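Local coordinates for protein peptidoglycan D,D-transpeptidase FtsI (Yersinia pestis, PDB 6SYN) that probably catalyses the D,D-transpeptidation that cross-links peptidoglycan as a class B penicillin-binding protein, and is captured here with an opened beta-lactam bound covalently to it, at residues A[114-117]-A[118-122]; A[195-199]-A[200-204]; A[248-251]-A[252-256]; A[314-317]-A[318-322]; A[429-433]-A[434-438]. All coordinates share one frame; numbering follows the deposited sequence. Where two conformers were deposited one is given.

Contact 1: A[114-117]-A[118-122]; sequences YPAG and QVMAH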
loop_
_atom_site.group_PDB
_atom_site.type_symbol
_atom_site.label_atom_id
_atom_site.label_comp_id
_atom_site.label_asym_id
_atom_site.label_seq_id
_atom_site.Cartn_x
_atom_site.Cartn_y
_atom_site.Cartn_z
ATOM N N TYR A 114 8.420 12.065 -14.661
ATOM C CA TYR A 114 7.511 10.967 -14.239
ATOM C C TYR A 114 6.173 11.115 -14.960
ATOM O O TYR A 114 5.309 11.857 -14.498
ATOM C CB TYR A 114 7.370 10.963 -12.714
ATOM C CG TYR A 114 8.692 10.913 -11.997
ATOM C CD1 TYR A 114 9.386 9.718 -11.859
ATOM C CD2 TYR A 114 9.278 12.068 -11.495
ATOM C CE1 TYR A 114 10.615 9.669 -11.217
ATOM C CE2 TYR A 114 10.506 12.036 -10.852
ATOM C CZ TYR A 114 11.176 10.831 -10.715
ATOM O OH TYR A 114 12.389 10.781 -10.096
ATOM N N PRO A 115 5.961 10.414 -16.103
ATOM C CA PRO A 115 4.720 10.531 -16.875
ATOM C C PRO A 115 3.461 9.974 -16.190
ATOM O O PRO A 115 2.393 10.325 -16.636
ATOM C CB PRO A 115 5.006 9.730 -18.159
ATOM C CG PRO A 115 6.509 9.623 -18.203
ATOM C CD PRO A 115 6.906 9.494 -16.750
ATOM N N ALA A 116 3.602 9.126 -15.163
ATOM C CA ALA A 116 2.471 8.570 -14.379
ATOM C C ALA A 116 2.174 9.466 -13.167
ATOM O O ALA A 116 1.102 9.289 -12.557
ATOM C CB ALA A 116 2.765 7.145 -13.976
ATOM N N GLY A 117 3.092 10.384 -12.831
ATOM C CA GLY A 117 2.892 11.474 -11.853
ATOM C C GLY A 117 2.750 10.979 -10.420
ATOM O O GLY A 117 3.621 10.209 -9.963
ATOM N N GLN A 118 1.684 11.416 -9.736
ATOM C CA GLN A 118 1.425 11.166 -8.291
ATOM C C GLN A 118 1.009 9.699 -8.083
ATOM O O GLN A 118 1.112 9.227 -6.929
ATOM C CB GLN A 118 0.382 12.160 -7.762
ATOM C CG GLN A 118 -1.057 11.656 -7.796
ATOM C CD GLN A 118 -2.089 12.749 -7.945
ATOM O OE1 GLN A 118 -2.071 13.511 -8.908
ATOM N NE2 GLN A 118 -3.023 12.816 -7.007
ATOM N N VAL A 119 0.596 9.008 -9.156
ATOM C CA VAL A 119 0.009 7.629 -9.149
ATOM C C VAL A 119 1.084 6.597 -8.761
ATOM O O VAL A 119 0.804 5.773 -7.870
ATOM C CB VAL A 119 -0.654 7.310 -10.509
ATOM C CG1 VAL A 119 -1.194 5.888 -10.583
ATOM C CG2 VAL A 119 -1.760 8.300 -10.850
ATOM N N MET A 120 2.261 6.629 -9.397
ATOM C CA MET A 120 3.396 5.704 -9.110
ATOM C C MET A 120 4.333 6.323 -8.062
ATOM O O MET A 120 5.292 5.636 -7.672
ATOM C CB MET A 120 4.240 5.418 -10.359
ATOM C CG MET A 120 3.507 4.758 -11.520
ATOM S SD MET A 120 3.296 2.950 -11.432
ATOM C CE MET A 120 4.763 2.433 -10.543
ATOM N N ALA A 121 4.096 7.572 -7.643
ATOM C CA ALA A 121 5.087 8.417 -6.931
ATOM C C ALA A 121 5.810 7.598 -5.854
ATOM O O ALA A 121 7.048 7.618 -5.825
ATOM C CB ALA A 121 4.420 9.633 -6.341
ATOM N N HIS A 122 5.061 6.894 -5.007
ATOM C CA HIS A 122 5.595 6.165 -3.828
ATOM C C HIS A 122 6.500 5.008 -4.278
ATOM O O HIS A 122 7.554 4.824 -3.643
ATOM C CB HIS A 122 4.441 5.735 -2.916
ATOM C CG HIS A 122 3.808 6.888 -2.211
ATOM N ND1 HIS A 122 4.430 7.536 -1.154
ATOM C CD2 HIS A 122 2.637 7.529 -2.417
ATOM C CE1 HIS A 122 3.659 8.517 -0.732
ATOM N NE2 HIS A 122 2.553 8.536 -1.493
#
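The flat group that carries this contact is the peptide joining Ala116 to Gly117. Its carbonyl oxygen meets the start of the next segment. Val119 N gives Ala116 O a hydrogen bond of 3.4 Å, long and weak. Val119 CB lies 3.3 Å from the same Ala116 O, with CG2 close behind. The next peptide, between Gly117 and Gln118, has the methyl of Ala121 near its oxygen, with CB 3.8 Å from Gly117 O. The apolar part is a single touch, Ala116 CB against Met120 CG at 3.5 Å. With chi1 at -61° the Met120 side chain starts out along Ala116, and it then bends away toward Leu27 and Gln186. Gln118 also points outward, and its amide NE2 bonds Tyr190 OH on helix 183-199. Gly117 has a positive phi of 68°, which suits the second position of the type II' turn. The backbone thus makes a type I turn from Tyr114 to Gly117, overlapped by a type II' turn from Ala116 to Val119. This double turn links strand 104-113 to helix 121-124, in the dimerisation domain of this penicillin-binding protein.

Contact 2: A[195-199]-A[200-204]; sequences NAVAF and NKAES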
loop_
_atom_site.group_PDB
_atom_site.type_symbol
_atom_site.label_atom_id
_atom_site.label_comp_id
_atom_site.label_asym_id
_atom_site.label_seq_id
_atom_site.Cartn_x
_atom_site.Cartn_y
_atom_site.Cartn_z
ATOM N N ASN A 195 -9.655 8.681 -3.973
ATOM C CA ASN A 195 -11.080 9.104 -3.907
ATOM C C ASN A 195 -11.667 8.690 -2.552
ATOM O O ASN A 195 -12.070 9.592 -1.795
ATOM C CB ASN A 195 -11.895 8.533 -5.071
ATOM C CG ASN A 195 -11.612 9.227 -6.391
ATOM O OD1 ASN A 195 -10.916 10.246 -6.433
ATOM N ND2 ASN A 195 -12.153 8.681 -7.473
ATOM N N ALA A 196 -11.681 7.386 -2.253
ATOM C CA ALA A 196 -12.273 6.810 -1.020
ATOM C C ALA A 196 -11.623 7.413 0.232
ATOM O O ALA A 196 -12.347 7.621 1.228
ATOM C CB ALA A 196 -12.142 5.313 -1.028
ATOM N N VAL A 197 -10.316 7.682 0.201
ATOM C CA VAL A 197 -9.584 8.272 1.362
ATOM C C VAL A 197 -10.048 9.723 1.560
ATOM O O VAL A 197 -10.098 10.159 2.714
ATOM C CB VAL A 197 -8.052 8.136 1.213
ATOM C CG1 VAL A 197 -7.283 9.261 1.901
ATOM C CG2 VAL A 197 -7.579 6.786 1.733
ATOM N N ALA A 198 -10.398 10.430 0.484
ATOM C CA ALA A 198 -10.900 11.824 0.527
ATOM C C ALA A 198 -12.350 11.848 1.034
ATOM O O ALA A 198 -12.662 12.702 1.891
ATOM C CB ALA A 198 -10.777 12.463 -0.836
ATOM N N PHE A 199 -13.192 10.937 0.532
ATOM C CA PHE A 199 -14.648 10.833 0.833
ATOM C C PHE A 199 -14.851 10.547 2.326
ATOM O O PHE A 199 -15.808 11.082 2.918
ATOM C CB PHE A 199 -15.272 9.734 -0.034
ATOM C CG PHE A 199 -16.778 9.731 -0.123
ATOM C CD1 PHE A 199 -17.457 10.766 -0.748
ATOM C CD2 PHE A 199 -17.514 8.663 0.369
ATOM C CE1 PHE A 199 -18.842 10.746 -0.856
ATOM C CE2 PHE A 199 -18.897 8.650 0.269
ATOM C CZ PHE A 199 -19.560 9.690 -0.342
ATOM N N ASN A 200 -13.958 9.740 2.909
ATOM C CA ASN A 200 -14.027 9.239 4.308
ATOM C C ASN A 200 -13.144 10.083 5.234
ATOM O O ASN A 200 -13.024 9.709 6.423
ATOM C CB ASN A 200 -13.624 7.766 4.377
ATOM C CG ASN A 200 -14.668 6.856 3.771
ATOM O OD1 ASN A 200 -15.709 6.621 4.379
ATOM N ND2 ASN A 200 -14.396 6.346 2.580
ATOM N N LYS A 201 -12.557 11.170 4.716
ATOM C CA LYS A 201 -11.717 12.127 5.487
ATOM C C LYS A 201 -10.748 11.323 6.355
ATOM O O LYS A 201 -10.651 11.591 7.565
ATOM C CB LYS A 201 -12.613 13.071 6.291
ATOM C CG LYS A 201 -13.662 13.798 5.458
ATOM C CD LYS A 201 -14.283 14.998 6.144
ATOM C CE LYS A 201 -14.795 14.702 7.537
ATOM N NZ LYS A 201 -15.806 15.696 7.965
ATOM N N ALA A 202 -10.085 10.350 5.730
ATOM C CA ALA A 202 -9.146 9.397 6.356
ATOM C C ALA A 202 -7.765 10.047 6.473
ATOM O O ALA A 202 -7.446 10.917 5.647
ATOM C CB ALA A 202 -9.096 8.126 5.541
ATOM N N GLU A 203 -6.994 9.644 7.482
ATOM C CA GLU A 203 -5.575 10.049 7.665
ATOM C C GLU A 203 -4.776 9.582 6.446
ATOM O O GLU A 203 -3.970 10.372 5.925
ATOM C CB GLU A 203 -5.005 9.452 8.953
ATOM C CG GLU A 203 -3.646 10.015 9.324
ATOM C CD GLU A 203 -3.019 9.379 10.553
ATOM O OE1 GLU A 203 -3.769 9.014 11.479
ATOM O OE2 GLU A 203 -1.780 9.241 10.577
ATOM N N SER A 204 -5.007 8.340 6.018
ATOM C CA SER A 204 -4.338 7.726 4.850
ATOM C C SER A 204 -5.102 6.474 4.417
ATOM O O SER A 204 -6.076 6.084 5.089
ATOM C CB SER A 204 -2.879 7.426 5.149
ATOM O OG SER A 204 -2.698 6.113 5.658
#
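A Schellman motif ends helix 183-199 here, and Lys201 is its C-prime residue. The outer bond of the motif runs from Ala202 N back to Val197 O at 3.0 Å. It is nearly straight, with an N-H...O angle of 167°, and the donor lies almost on the line of the carbonyl bond. The inner bond, Lys201 N to Ala198 O, is 3.2 Å long. Its donor stands well above the carbonyl plane, off the lone-pair directions. Lys201 turns the chain with a positive phi of 46°.

Ala196 O, one turn before Asn200, is gripped twice by that residue. The backbone Asn200 N bonds Ala196 O at 3.1 Å, and the side-chain Asn200 ND2 bonds the same Ala196 O at 2.8 Å. The two donors come from opposite faces of the carbonyl plane, and Ala196 O lies close to the plane of the Asn200 amide. A chi1 of -71° keeps Asn200 CG beside its own N, which folds the amide back over the helix end. Apolar contact accompanies the bonds. Val197 CG1 faces Ala202 CB at 4.2 Å, and Val197 CG2 lies 3.7 Å from Ser204 C. Val197 and Ala202 both rest on Ile477 of strand 471-478. Glu203 and Ser204 both face Asn478 in a classic beta bulge. The whole is a Schellman helix end that hands the chain to strand 204-211 of the five-stranded antiparallel sheet.

Contact 3: A[248-251]-A[252-256]; sequences FEPG and STVKP. With CB9 ((2R,4S)-2-[(1R)-1-{[(2S)-2-carboxy-2-phenylacetyl]amino}-2-oxoethyl]-5,5-dimethyl-1,3-thiazolidine-4-carboxylic acid), chain D.
Gly251 takes a positive phi of 59°, and its carbonyl then accepts Val254 N at 3.2 Å in an almost straight bond (174°), so the backbone winds up toward helix 255-264. A second bond ties the turn from the side. Thr253 OG1 donates to Pro250 O at 2.6 Å and comes from above the carbonyl plane. Thr253 has chi1 near 55°, which sets the hydroxyl between its own N and carbonyl carbon, facing back to Pro250. The Pro250 ring and the Val254 side chain cross obliquely, CG to CG1 at 3.6 Å. Leu366 also packs on Pro250.

Ser252 points out of this turn into the pocket. Its OG is bonded covalently to atom C of CB9 at 1.3 Å. CB9 O receives a weak hydrogen bond of 3.2 Å from Ser252 N, consistent with one half of the oxyanion hole of this family. Lys255 follows one turn later with an extended chain. Its NZ gives a weak 3.2 Å bond to Ser252 OG and lies 3.8 Å from CB9 CB. Ser304 OG and Asn306 OD1 also bond Lys255 NZ and help position it. CB9 has further hydrogen bonds to Tyr364, Thr440 and Thr442, among others. The geometry is that of an acylated serine at a helix start, the SxxK motif of the penicillin-binding transpeptidase active site.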
loop_
_atom_site.group_PDB
_atom_site.type_symbol
_atom_site.label_atom_id
_atom_site.label_comp_id
_atom_site.label_asym_id
_atom_site.label_seq_id
_atom_site.Cartn_x
_atom_site.Cartn_y
_atom_site.Cartn_z
ATOM N N PHE A 248 0.685 -2.160 11.087
ATOM C CA PHE A 248 -0.654 -2.106 11.725
ATOM C C PHE A 248 -1.001 -3.470 12.318
ATOM O O PHE A 248 -0.566 -4.501 11.758
ATOM C CB PHE A 248 -1.748 -1.774 10.706
ATOM C CG PHE A 248 -1.713 -0.385 10.125
ATOM C CD1 PHE A 248 -1.705 0.732 10.946
ATOM C CD2 PHE A 248 -1.733 -0.194 8.753
ATOM C CE1 PHE A 248 -1.683 2.011 10.406
ATOM C CE2 PHE A 248 -1.728 1.084 8.215
ATOM C CZ PHE A 248 -1.701 2.184 9.042
ATOM N N GLU A 249 -1.807 -3.466 13.379
ATOM C CA GLU A 249 -2.524 -4.673 13.862
ATOM C C GLU A 249 -3.511 -5.114 12.773
ATOM O O GLU A 249 -4.339 -4.325 12.310
ATOM C CB GLU A 249 -3.147 -4.383 15.229
ATOM C CG GLU A 249 -2.099 -4.271 16.322
ATOM C CD GLU A 249 -2.579 -4.560 17.733
ATOM O OE1 GLU A 249 -3.245 -3.682 18.317
ATOM O OE2 GLU A 249 -2.283 -5.661 18.245
ATOM N N PRO A 250 -3.410 -6.376 12.287
ATOM C CA PRO A 250 -4.233 -6.854 11.172
ATOM C C PRO A 250 -5.725 -7.017 11.492
ATOM O O PRO A 250 -6.516 -6.996 10.570
ATOM C CB PRO A 250 -3.631 -8.221 10.810
ATOM C CG PRO A 250 -2.932 -8.665 12.071
ATOM C CD PRO A 250 -2.448 -7.391 12.734
ATOM N N GLY A 251 -6.072 -7.177 12.771
ATOM C CA GLY A 251 -7.470 -7.327 13.219
ATOM C C GLY A 251 -8.120 -8.545 12.571
ATOM O O GLY A 251 -7.442 -9.526 12.287
ATOM N N SER A 252 -9.423 -8.445 12.285
ATOM C CA SER A 252 -10.210 -9.602 11.882
ATOM C C SER A 252 -9.833 -10.269 10.553
ATOM O O SER A 252 -10.355 -11.334 10.233
ATOM C CB SER A 252 -11.710 -9.319 12.006
ATOM O OG SER A 252 -12.229 -8.906 13.299
ATOM N N THR A 253 -8.879 -9.668 9.820
ATOM C CA THR A 253 -8.366 -10.218 8.570
ATOM C C THR A 253 -7.561 -11.511 8.806
ATOM O O THR A 253 -7.374 -12.252 7.823
ATOM C CB THR A 253 -7.535 -9.175 7.808
ATOM O OG1 THR A 253 -6.497 -8.690 8.659
ATOM C CG2 THR A 253 -8.364 -8.010 7.306
ATOM N N VAL A 254 -7.095 -11.776 10.034
ATOM C CA VAL A 254 -6.335 -13.011 10.410
ATOM C C VAL A 254 -7.251 -14.244 10.387
ATOM O O VAL A 254 -6.723 -15.355 10.164
ATOM C CB VAL A 254 -5.665 -12.888 11.793
ATOM C CG1 VAL A 254 -4.598 -11.810 11.810
ATOM C CG2 VAL A 254 -6.674 -12.677 12.911
ATOM N N LYS A 255 -8.557 -14.056 10.620
ATOM C CA LYS A 255 -9.528 -15.121 11.002
ATOM C C LYS A 255 -9.513 -16.288 10.019
ATOM O O LYS A 255 -9.686 -17.427 10.445
ATOM C CB LYS A 255 -10.942 -14.550 11.141
ATOM C CG LYS A 255 -11.156 -13.706 12.387
ATOM C CD LYS A 255 -12.574 -13.209 12.559
ATOM C CE LYS A 255 -12.755 -12.414 13.835
ATOM N NZ LYS A 255 -13.981 -11.585 13.789
ATOM N N PRO A 256 -9.354 -16.075 8.692
ATOM C CA PRO A 256 -9.233 -17.198 7.760
ATOM C C PRO A 256 -8.082 -18.161 8.095
ATOM O O PRO A 256 -8.226 -19.331 7.800
ATOM C CB PRO A 256 -9.033 -16.514 6.400
ATOM C CG PRO A 256 -9.742 -15.190 6.573
ATOM C CD PRO A 256 -9.407 -14.783 7.993
HETATM C C CB9 D . -12.502 -7.619 13.532
HETATM N N CB9 D . -13.669 -6.195 15.238
HETATM O O CB9 D . -11.957 -6.686 12.993
HETATM C CA CB9 D . -13.605 -7.501 14.577
HETATM C CB CB9 D . -14.962 -7.967 13.973
HETATM C CAA CB9 D . -17.936 -6.566 12.407
HETATM C CAB CB9 D . -16.771 -4.595 13.398
HETATM O OAD CB9 D . -15.896 -5.119 10.275
HETATM O OAE CB9 D . -13.313 -4.013 19.406
HETATM O OAF CB9 D . -12.778 -7.005 17.128
HETATM O OAG CB9 D . -15.340 -7.197 10.009
HETATM O OAH CB9 D . -11.809 -4.441 17.963
HETATM C CAJ CB9 D . -16.451 -1.767 15.864
HETATM C CAK CB9 D . -17.033 -2.829 16.515
HETATM C CAL CB9 D . -15.086 -1.732 15.697
HETATM C CAM CB9 D . -16.247 -3.863 16.999
HETATM C CAN CB9 D . -14.294 -2.769 16.175
HETATM N NAP CB9 D . -15.063 -7.772 12.520
HETATM S SAQ CB9 D . -16.371 -7.016 14.625
HETATM C CAR CB9 D . -15.555 -6.213 10.691
HETATM C CAS CB9 D . -12.956 -4.419 18.331
HETATM C CAT CB9 D . -13.431 -6.134 16.554
HETATM C CAU CB9 D . -14.872 -3.866 16.806
HETATM C CAX CB9 D . -15.373 -6.371 12.210
HETATM C CAY CB9 D . -14.039 -4.996 17.399
HETATM C CAZ CB9 D . -16.654 -6.071 13.057
#

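Contact 4: A[314-317]-A[318-322]; sequences LAMP and SSALV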
loop_
_atom_site.group_PDB
_atom_site.type_symbol
_atom_site.label_atom_id
_atom_site.label_comp_id
_atom_site.label_asym_id
_atom_site.label_seq_id
_atom_site.Cartn_x
_atom_site.Cartn_y
_atom_site.Cartn_z
ATOM N N LEU A 314 -8.345 -21.107 21.639
ATOM C CA LEU A 314 -8.166 -21.604 23.032
ATOM C C LEU A 314 -8.411 -23.119 23.118
ATOM O O LEU A 314 -8.091 -23.693 24.174
ATOM C CB LEU A 314 -9.089 -20.827 23.982
ATOM C CG LEU A 314 -8.617 -19.418 24.344
ATOM C CD1 LEU A 314 -9.744 -18.595 24.950
ATOM C CD2 LEU A 314 -7.432 -19.460 25.296
ATOM N N ALA A 315 -8.925 -23.760 22.059
ATOM C CA ALA A 315 -8.971 -25.240 21.945
ATOM C C ALA A 315 -7.650 -25.746 21.346
ATOM O O ALA A 315 -7.586 -26.935 20.969
ATOM C CB ALA A 315 -10.164 -25.683 21.130
ATOM N N MET A 316 -6.629 -24.884 21.266
ATOM C CA MET A 316 -5.294 -25.231 20.708
ATOM C C MET A 316 -4.196 -24.578 21.540
ATOM O O MET A 316 -4.454 -23.608 22.248
ATOM C CB MET A 316 -5.176 -24.761 19.255
ATOM C CG MET A 316 -6.197 -25.403 18.339
ATOM S SD MET A 316 -5.918 -25.046 16.587
ATOM C CE MET A 316 -6.452 -23.337 16.514
ATOM N N PRO A 317 -2.945 -25.097 21.483
ATOM C CA PRO A 317 -1.797 -24.436 22.097
ATOM C C PRO A 317 -1.536 -23.073 21.440
ATOM O O PRO A 317 -1.748 -22.951 20.242
ATOM C CB PRO A 317 -0.601 -25.360 21.828
ATOM C CG PRO A 317 -1.205 -26.677 21.394
ATOM C CD PRO A 317 -2.560 -26.344 20.805
ATOM N N SER A 318 -1.064 -22.105 22.231
ATOM C CA SER A 318 -0.733 -20.723 21.793
ATOM C C SER A 318 0.188 -20.751 20.567
ATOM O O SER A 318 0.086 -19.823 19.747
ATOM C CB SER A 318 -0.121 -19.929 22.920
ATOM O OG SER A 318 1.162 -20.427 23.243
ATOM N N SER A 319 1.035 -21.783 20.441
ATOM C CA SER A 319 2.089 -21.916 19.398
ATOM C C SER A 319 1.487 -22.161 18.006
ATOM O O SER A 319 2.190 -21.874 17.014
ATOM C CB SER A 319 3.056 -23.010 19.758
ATOM O OG SER A 319 2.398 -24.266 19.758
ATOM N N ALA A 320 0.259 -22.688 17.923
ATOM C CA ALA A 320 -0.398 -23.088 16.653
ATOM C C ALA A 320 -0.617 -21.863 15.752
ATOM O O ALA A 320 -0.092 -21.872 14.616
ATOM C CB ALA A 320 -1.696 -23.807 16.927
ATOM N N LEU A 321 -1.354 -20.852 16.227
ATOM C CA LEU A 321 -1.634 -19.617 15.442
ATOM C C LEU A 321 -0.329 -18.849 15.206
ATOM O O LEU A 321 -0.236 -18.151 14.170
ATOM C CB LEU A 321 -2.659 -18.737 16.167
ATOM C CG LEU A 321 -4.108 -19.204 16.073
ATOM C CD1 LEU A 321 -5.007 -18.351 16.953
ATOM C CD2 LEU A 321 -4.595 -19.177 14.636
ATOM N N VAL A 322 0.632 -18.975 16.126
ATOM C CA VAL A 322 1.981 -18.346 15.997
ATOM C C VAL A 322 2.721 -19.032 14.844
ATOM O O VAL A 322 3.391 -18.327 14.081
ATOM C CB VAL A 322 2.783 -18.389 17.313
ATOM C CG1 VAL A 322 4.185 -17.824 17.135
ATOM C CG2 VAL A 322 2.058 -17.648 18.425
HETATM O O HOH W 1 -2.685 -20.860 18.808
#
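Met316 meets Ala320 at a helix start in the transpeptidase domain, where the loop after helix 306-314 turns into the first turn of helix 319-327. The two beta carbons face each other, Met316 CB to Ala320 CB at 4.3 Å. The touch is slight; the rest of the Met316 side chain runs on toward Thr261, His265 and Val267. Met316 O accepts a hydrogen bond from Arg357 NH2.

Pro317 comes next and supplies the backbone acceptor. Its extended backbone brings its carbonyl round to the start of the helix. Ala320 N donates to Pro317 O at 3.1 Å, with an N-H...O angle of 165°. The donor stands above the carbonyl plane, away from a lone pair. The methyl of Ala320 lies beside the same oxygen, CB to Pro317 O at 3.4 Å. The proline ring also has a serine neighbour, with Ser319 OG 3.8 Å from Pro317 CB. A chi1 of 65° brings that hydroxyl back to the proline.

Ala320 and Leu321 pack on Thr261 of helix 255-264, and Ser318 touches Trp352 and Arg357. The contact thus lays this helix start against the helix that follows the SxxK serine.

A water bridges the turn. It donates to Pro317 O at 2.7 Å and more weakly to Ser318 O. Its protons are shared among more acceptors than it can serve, so the two donations may not both be made at once. The same water accepts the N-H of Leu321, oxygen to Leu321 N at 2.9 Å.

Contact 5: A[429-433]-A[434-438]; sequences AAIKG and YRIAI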
loop_
_atom_site.group_PDB
_atom_site.type_symbol
_atom_site.label_atom_id
_atom_site.label_comp_id
_atom_site.label_asym_id
_atom_site.label_seq_id
_atom_site.Cartn_x
_atom_site.Cartn_y
_atom_site.Cartn_z
ATOM N N ALA A 429 -18.570 -5.224 -1.457
ATOM C CA ALA A 429 -17.414 -5.602 -2.307
ATOM C C ALA A 429 -17.833 -6.553 -3.437
ATOM O O ALA A 429 -16.973 -6.855 -4.275
ATOM C CB ALA A 429 -16.347 -6.239 -1.458
ATOM N N ALA A 430 -19.087 -7.022 -3.461
ATOM C CA ALA A 430 -19.585 -7.995 -4.463
ATOM C C ALA A 430 -19.377 -7.422 -5.866
ATOM O O ALA A 430 -19.658 -6.222 -6.061
ATOM C CB ALA A 430 -21.037 -8.334 -4.223
ATOM N N ILE A 431 -18.895 -8.265 -6.785
ATOM C CA ILE A 431 -18.590 -7.916 -8.201
ATOM C C ILE A 431 -19.562 -8.678 -9.096
ATOM O O ILE A 431 -19.661 -9.905 -8.932
ATOM C CB ILE A 431 -17.132 -8.267 -8.545
ATOM C CG1 ILE A 431 -16.172 -7.715 -7.492
ATOM C CG2 ILE A 431 -16.781 -7.816 -9.958
ATOM C CD1 ILE A 431 -14.782 -7.464 -7.998
ATOM N N LYS A 432 -20.218 -7.978 -10.019
ATOM C CA LYS A 432 -21.253 -8.559 -10.906
ATOM C C LYS A 432 -20.584 -9.563 -11.855
ATOM O O LYS A 432 -19.689 -9.153 -12.626
ATOM C CB LYS A 432 -21.993 -7.455 -11.671
ATOM C CG LYS A 432 -22.811 -6.488 -10.820
ATOM C CD LYS A 432 -23.992 -7.122 -10.106
ATOM C CE LYS A 432 -24.829 -6.125 -9.327
ATOM N NZ LYS A 432 -25.762 -5.368 -10.194
ATOM N N GLY A 433 -20.991 -10.834 -11.767
ATOM C CA GLY A 433 -20.599 -11.907 -12.700
ATOM C C GLY A 433 -19.365 -12.662 -12.239
ATOM O O GLY A 433 -18.859 -13.483 -13.029
ATOM N N TYR A 434 -18.897 -12.406 -11.013
ATOM C CA TYR A 434 -17.689 -13.037 -10.419
ATOM C C TYR A 434 -17.979 -13.451 -8.975
ATOM O O TYR A 434 -18.729 -12.733 -8.277
ATOM C CB TYR A 434 -16.496 -12.078 -10.425
ATOM C CG TYR A 434 -15.927 -11.740 -11.782
ATOM C CD1 TYR A 434 -14.964 -12.537 -12.379
ATOM C CD2 TYR A 434 -16.325 -10.595 -12.455
ATOM C CE1 TYR A 434 -14.424 -12.214 -13.614
ATOM C CE2 TYR A 434 -15.798 -10.259 -13.693
ATOM C CZ TYR A 434 -14.842 -11.072 -14.276
ATOM O OH TYR A 434 -14.321 -10.740 -15.493
ATOM N N ARG A 435 -17.378 -14.568 -8.556
ATOM C CA ARG A 435 -17.333 -15.059 -7.155
ATOM C C ARG A 435 -16.040 -14.561 -6.509
ATOM O O ARG A 435 -14.987 -14.610 -7.187
ATOM C CB ARG A 435 -17.339 -16.588 -7.112
ATOM C CG ARG A 435 -18.466 -17.252 -7.892
ATOM C CD ARG A 435 -18.128 -18.697 -8.212
ATOM N NE ARG A 435 -17.737 -19.466 -7.037
ATOM C CZ ARG A 435 -17.145 -20.659 -7.065
ATOM N NH1 ARG A 435 -16.856 -21.243 -8.219
ATOM N NH2 ARG A 435 -16.839 -21.272 -5.932
ATOM N N ILE A 436 -16.104 -14.115 -5.250
ATOM C CA ILE A 436 -14.934 -13.540 -4.524
ATOM C C ILE A 436 -14.851 -14.138 -3.116
ATOM O O ILE A 436 -15.901 -14.432 -2.526
ATOM C CB ILE A 436 -14.967 -11.994 -4.490
ATOM C CG1 ILE A 436 -16.071 -11.434 -3.589
ATOM C CG2 ILE A 436 -15.051 -11.420 -5.896
ATOM C CD1 ILE A 436 -16.020 -9.931 -3.437
ATOM N N ALA A 437 -13.623 -14.313 -2.626
ATOM C CA ALA A 437 -13.288 -14.755 -1.256
ATOM C C ALA A 437 -12.577 -13.609 -0.525
ATOM O O ALA A 437 -11.359 -13.415 -0.739
ATOM C CB ALA A 437 -12.444 -16.003 -1.317
ATOM N N ILE A 438 -13.329 -12.869 0.292
ATOM C CA ILE A 438 -12.833 -11.712 1.089
ATOM C C ILE A 438 -13.038 -11.983 2.579
ATOM O O ILE A 438 -13.846 -12.853 2.943
ATOM C CB ILE A 438 -13.545 -10.407 0.684
ATOM C CG1 ILE A 438 -15.019 -10.396 1.104
ATOM C CG2 ILE A 438 -13.383 -10.151 -0.802
ATOM C CD1 ILE A 438 -15.617 -9.010 1.209
HETATM O O HOH W 2 -18.674 -10.805 -5.909
#
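A water bridges Ile431 and Tyr434 across a tight turn. It accepts from Ile431 N at 2.7 Å and donates to Tyr434 O at 3.1 Å. The turn is a type II beta turn from Ile431 to Tyr434, with Gly433 in its third position at a positive phi of 92°. Its closing bond, Tyr434 N to Ile431 O, is weak at 3.3 Å. The turn reverses the chain and leads into strand 437-446, an edge strand of the five-stranded sheet. Lys439, Thr440 and Gly441 of that strand fit the KTG motif of this family, and Thr440 and Gly441 line the ligand pocket.

Gly433 O lies over one face of the Tyr434 ring, 3.6 Å from Tyr434 CG. Ile431 CG2 comes to Tyr434 CD2 at 3.8 Å, and the two side chains cross at a slant. The hydroxyl end of Tyr434 bonds Ile508 O, and Leu503 of helix 492-505 touches the Tyr434 side chain. Ile431 rests on Met499 of the same helix.

Ile436 also points toward the first segment, but it has two conformers and its exact touches are doubtful. Farther from the turn, a chi1 of 69° sends the Ile438 chain back to the loop, and its CD1 meets Ala429 CB at 3.9 Å.

In the fold
All five contacts are local turns where the chain enters or leaves a helix or strand, but their settings differ. Contact 3 is buried and holds the acylated serine and the lysine of the active site. The others are partly buried. Contacts 3 and 4 involve helix 255-264, which begins in one and supports the other. Contacts 1 and 2 both concern helix 183-199, one lying against it and the other ending it. Contacts 2 and 5 lead into strands of the same antiparallel sheet. The chemistry differs too. Contact 3 combines a covalent ester with turn bonds, contact 2 relies on good backbone and amide bonds, and contact 1 has one weak turn bond. Contacts 4 and 5 add a bridging water to a backbone bond, sound in 4 and weak in 5.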